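Local coordinates for PTS EIIA type-4 domain-containing protein (Streptococcus agalactiae NEM316, PDB 4TKZ), which probably serves as the EIIA component of a sugar phosphotransferase system, relaying phosphoryl groups during sugar uptake into the cell, at residues K86-A99 with V109-G123. Residues are numbered along the deposited sequence; the frame is centred on the assembly and turned at random.
Sequences KVLSGLNLSMLMEA and VDDLVDKVITSSHEG
Val116 wedges its two methyl branches between strand 86-89 and helix 93-99: CG1, anti to the backbone N (chi1 166°), meets Met95 CG at a tight 3.5 Å and also touches Leu88 CD1, while CG2 lies against Ala99. Ile117 CD1 reaches the same Leu88 CD1 at 3.6 Å, and Lys86 packs CB and CG closely on Val113 CG1. Ser120 OG turns back onto its own helix, bonding Val116 O at 2.6 Å from above the carbonyl plane; Met95 CB lies against this hydroxyl, and the bend at chi3 (-76°) folds CE onto it as well. Asn92 OD1 caps helix 93-99 by accepting from Met95 N, and ND2 gives Ser120 O a fairly straight bond (3.1 Å, 164°), with Ser120 O nearly in the plane of the Asn92 amide. In this parallel alpha/beta fold of the mannose-type EIIA family, helix 110-122 runs nearly parallel to strand 86-89, outermost in this chain's sheet, which continues into the second subunit through an antiparallel pairing. The margins are looser and more polar. Lys86 NZ makes a long salt bridge to Asp110 OD1 (3.7 Å) and a hydrogen bond to Ser128 of the second subunit. Glu98 CG passes Lys115 O at 3.7 Å and OE2 bonds Ser102.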
# COMPACT_ATOMS: atom_id res chain seq x y z
N LYS A 86 3.54 6.51 -17.10
CA LYS A 86 2.47 6.93 -16.20
C LYS A 86 2.96 6.83 -14.76
O LYS A 86 3.61 5.84 -14.39
CB LYS A 86 1.23 6.06 -16.40
CG LYS A 86 0.48 6.34 -17.71
CD LYS A 86 -0.18 7.71 -17.66
CE LYS A 86 -1.24 7.86 -18.75
NZ LYS A 86 -1.59 9.29 -19.04
N VAL A 87 2.66 7.84 -13.96
CA VAL A 87 3.10 7.88 -12.57
C VAL A 87 1.89 8.01 -11.65
O VAL A 87 1.18 9.03 -11.69
CB VAL A 87 4.04 9.08 -12.33
CG1 VAL A 87 4.50 9.11 -10.87
CG2 VAL A 87 5.24 9.00 -13.28
N LEU A 88 1.66 6.99 -10.83
CA LEU A 88 0.57 7.04 -9.86
C LEU A 88 1.10 7.15 -8.43
O LEU A 88 2.17 6.63 -8.13
CB LEU A 88 -0.33 5.80 -9.95
CG LEU A 88 -0.85 5.35 -11.32
CD1 LEU A 88 -1.88 4.21 -11.15
CD2 LEU A 88 -1.45 6.52 -12.07
N SER A 89 0.37 7.86 -7.57
CA SER A 89 0.57 7.78 -6.13
C SER A 89 -0.55 6.94 -5.53
O SER A 89 -1.49 6.57 -6.24
CB SER A 89 0.57 9.17 -5.50
OG SER A 89 -0.68 9.81 -5.69
N GLY A 90 -0.45 6.64 -4.23
CA GLY A 90 -1.52 5.94 -3.51
C GLY A 90 -1.43 4.43 -3.57
O GLY A 90 -2.42 3.75 -3.35
N LEU A 91 -0.24 3.92 -3.87
CA LEU A 91 -0.03 2.50 -4.13
C LEU A 91 -0.60 1.61 -3.04
O LEU A 91 -0.24 1.74 -1.87
CB LEU A 91 1.47 2.20 -4.28
CG LEU A 91 1.88 0.73 -4.28
CD1 LEU A 91 1.24 -0.02 -5.45
CD2 LEU A 91 3.39 0.60 -4.33
N ASN A 92 -1.53 0.73 -3.43
CA ASN A 92 -2.03 -0.35 -2.55
C ASN A 92 -1.93 -1.68 -3.27
O ASN A 92 -1.53 -1.72 -4.43
CB ASN A 92 -3.43 -0.06 -1.98
CG ASN A 92 -4.48 0.19 -3.05
OD1 ASN A 92 -4.35 -0.27 -4.18
ND2 ASN A 92 -5.55 0.89 -2.67
N LEU A 93 -2.25 -2.80 -2.63
CA LEU A 93 -2.06 -4.07 -3.32
C LEU A 93 -3.04 -4.20 -4.49
O LEU A 93 -2.74 -4.85 -5.49
CB LEU A 93 -2.12 -5.28 -2.36
CG LEU A 93 -1.78 -6.67 -2.91
CD1 LEU A 93 -0.43 -6.72 -3.58
CD2 LEU A 93 -1.83 -7.73 -1.79
N SER A 94 -4.21 -3.57 -4.38
CA SER A 94 -5.19 -3.57 -5.46
C SER A 94 -4.60 -2.95 -6.73
O SER A 94 -4.78 -3.47 -7.83
CB SER A 94 -6.43 -2.77 -5.06
OG SER A 94 -7.21 -3.46 -4.10
N MET A 95 -3.91 -1.82 -6.55
CA MET A 95 -3.27 -1.11 -7.66
C MET A 95 -2.28 -2.05 -8.35
O MET A 95 -2.28 -2.18 -9.58
CB MET A 95 -2.57 0.14 -7.14
CG MET A 95 -2.04 1.04 -8.22
SD MET A 95 -1.27 2.51 -7.53
CE MET A 95 -2.71 3.46 -7.07
N LEU A 96 -1.46 -2.72 -7.55
CA LEU A 96 -0.42 -3.60 -8.08
C LEU A 96 -1.00 -4.83 -8.76
O LEU A 96 -0.58 -5.21 -9.86
CB LEU A 96 0.53 -4.04 -6.96
CG LEU A 96 1.69 -4.93 -7.38
CD1 LEU A 96 2.49 -4.34 -8.57
CD2 LEU A 96 2.61 -5.16 -6.19
N MET A 97 -1.96 -5.48 -8.11
CA MET A 97 -2.53 -6.68 -8.69
C MET A 97 -3.23 -6.37 -10.02
O MET A 97 -3.11 -7.12 -10.99
CB MET A 97 -3.49 -7.36 -7.71
CG MET A 97 -2.82 -7.94 -6.45
SD MET A 97 -1.43 -9.06 -6.77
CE MET A 97 -2.24 -10.30 -7.78
N GLU A 98 -3.93 -5.25 -10.08
CA GLU A 98 -4.64 -4.88 -11.31
C GLU A 98 -3.67 -4.65 -12.46
O GLU A 98 -3.90 -5.11 -13.58
CB GLU A 98 -5.49 -3.63 -11.11
CG GLU A 98 -6.50 -3.42 -12.25
CD GLU A 98 -7.56 -4.53 -12.29
OE1 GLU A 98 -8.48 -4.48 -11.46
OE2 GLU A 98 -7.45 -5.44 -13.13
N ALA A 99 -2.59 -3.93 -12.18
CA ALA A 99 -1.61 -3.65 -13.23
C ALA A 99 -1.04 -4.96 -13.76
O ALA A 99 -0.94 -5.16 -14.98
CB ALA A 99 -0.50 -2.74 -12.70
N VAL A 109 0.21 1.71 -21.89
CA VAL A 109 -0.06 1.99 -20.48
C VAL A 109 -1.21 3.01 -20.30
O VAL A 109 -1.91 2.98 -19.29
CB VAL A 109 1.22 2.47 -19.75
CG1 VAL A 109 1.70 3.82 -20.28
CG2 VAL A 109 1.00 2.52 -18.24
N ASP A 110 -1.40 3.89 -21.28
CA ASP A 110 -2.51 4.85 -21.23
C ASP A 110 -3.87 4.16 -21.06
O ASP A 110 -4.75 4.65 -20.36
CB ASP A 110 -2.56 5.70 -22.50
CG ASP A 110 -1.41 6.68 -22.59
OD1 ASP A 110 -0.65 6.81 -21.61
OD2 ASP A 110 -1.26 7.32 -23.66
N ASP A 111 -4.03 3.02 -21.72
CA ASP A 111 -5.31 2.31 -21.73
C ASP A 111 -5.44 1.39 -20.52
O ASP A 111 -6.50 0.81 -20.28
CB ASP A 111 -5.47 1.55 -23.04
CG ASP A 111 -5.34 2.45 -24.26
OD1 ASP A 111 -5.84 3.60 -24.20
OD2 ASP A 111 -4.72 2.03 -25.26
N LEU A 112 -4.35 1.26 -19.76
CA LEU A 112 -4.34 0.41 -18.57
C LEU A 112 -4.56 1.20 -17.28
O LEU A 112 -5.15 0.69 -16.33
CB LEU A 112 -3.02 -0.37 -18.49
CG LEU A 112 -2.67 -1.07 -17.17
CD1 LEU A 112 -3.58 -2.28 -16.93
CD2 LEU A 112 -1.20 -1.48 -17.12
N VAL A 113 -4.12 2.46 -17.24
CA VAL A 113 -4.16 3.24 -16.00
C VAL A 113 -5.55 3.49 -15.43
O VAL A 113 -5.71 3.54 -14.21
CB VAL A 113 -3.45 4.61 -16.14
CG1 VAL A 113 -1.96 4.42 -16.12
CG2 VAL A 113 -3.90 5.33 -17.39
N ASP A 114 -6.55 3.65 -16.29
CA ASP A 114 -7.90 3.94 -15.82
C ASP A 114 -8.50 2.77 -15.05
O ASP A 114 -9.20 2.96 -14.05
CB ASP A 114 -8.79 4.34 -17.00
CG ASP A 114 -8.33 5.64 -17.65
OD1 ASP A 114 -7.83 6.52 -16.92
OD2 ASP A 114 -8.46 5.78 -18.88
N LYS A 115 -8.20 1.56 -15.49
CA LYS A 115 -8.64 0.36 -14.80
C LYS A 115 -7.89 0.20 -13.48
O LYS A 115 -8.45 -0.24 -12.47
CB LYS A 115 -8.39 -0.85 -15.69
CG LYS A 115 -9.00 -2.14 -15.22
CD LYS A 115 -9.16 -3.09 -16.39
CE LYS A 115 -9.73 -2.35 -17.60
NZ LYS A 115 -9.76 -3.20 -18.82
N VAL A 116 -6.61 0.57 -13.48
CA VAL A 116 -5.77 0.43 -12.30
C VAL A 116 -6.23 1.39 -11.20
O VAL A 116 -6.32 1.02 -10.03
CB VAL A 116 -4.28 0.67 -12.65
CG1 VAL A 116 -3.45 0.85 -11.41
CG2 VAL A 116 -3.75 -0.50 -13.49
N ILE A 117 -6.55 2.61 -11.59
CA ILE A 117 -7.05 3.63 -10.68
C ILE A 117 -8.37 3.21 -10.06
O ILE A 117 -8.59 3.32 -8.84
CB ILE A 117 -7.28 4.96 -11.43
CG1 ILE A 117 -5.96 5.56 -11.89
CG2 ILE A 117 -8.04 5.94 -10.54
CD1 ILE A 117 -5.01 5.86 -10.77
N THR A 118 -9.27 2.75 -10.92
CA THR A 118 -10.58 2.30 -10.49
C THR A 118 -10.45 1.21 -9.44
O THR A 118 -11.07 1.30 -8.37
CB THR A 118 -11.39 1.76 -11.69
OG1 THR A 118 -11.65 2.84 -12.60
CG2 THR A 118 -12.70 1.14 -11.22
N SER A 119 -9.64 0.20 -9.73
CA SER A 119 -9.47 -0.92 -8.80
C SER A 119 -8.84 -0.46 -7.48
O SER A 119 -9.18 -0.97 -6.42
CB SER A 119 -8.64 -2.04 -9.44
OG SER A 119 -9.39 -2.73 -10.42
N SER A 120 -7.92 0.50 -7.57
CA SER A 120 -7.24 1.03 -6.39
C SER A 120 -8.25 1.62 -5.41
O SER A 120 -8.20 1.37 -4.20
CB SER A 120 -6.19 2.09 -6.79
OG SER A 120 -5.29 1.57 -7.74
N HIS A 121 -9.18 2.38 -5.96
CA HIS A 121 -10.23 3.00 -5.18
C HIS A 121 -11.23 1.97 -4.67
O HIS A 121 -11.65 2.01 -3.51
CB HIS A 121 -10.97 4.03 -6.04
CG HIS A 121 -10.24 5.33 -6.19
ND1 HIS A 121 -10.07 6.20 -5.15
CD2 HIS A 121 -9.66 5.90 -7.27
CE1 HIS A 121 -9.40 7.26 -5.58
NE2 HIS A 121 -9.14 7.10 -6.86
N GLU A 122 -11.62 1.04 -5.54
CA GLU A 122 -12.60 0.03 -5.19
C GLU A 122 -12.08 -0.90 -4.11
O GLU A 122 -12.86 -1.57 -3.42
CB GLU A 122 -13.04 -0.75 -6.43
CG GLU A 122 -13.83 0.08 -7.42
CD GLU A 122 -14.22 -0.69 -8.66
OE1 GLU A 122 -13.42 -1.52 -9.13
OE2 GLU A 122 -15.33 -0.45 -9.18
N GLY A 123 -10.76 -0.96 -3.95
CA GLY A 123 -10.15 -1.84 -2.97
C GLY A 123 -10.14 -1.30 -1.55
O GLY A 123 -9.81 -2.02 -0.60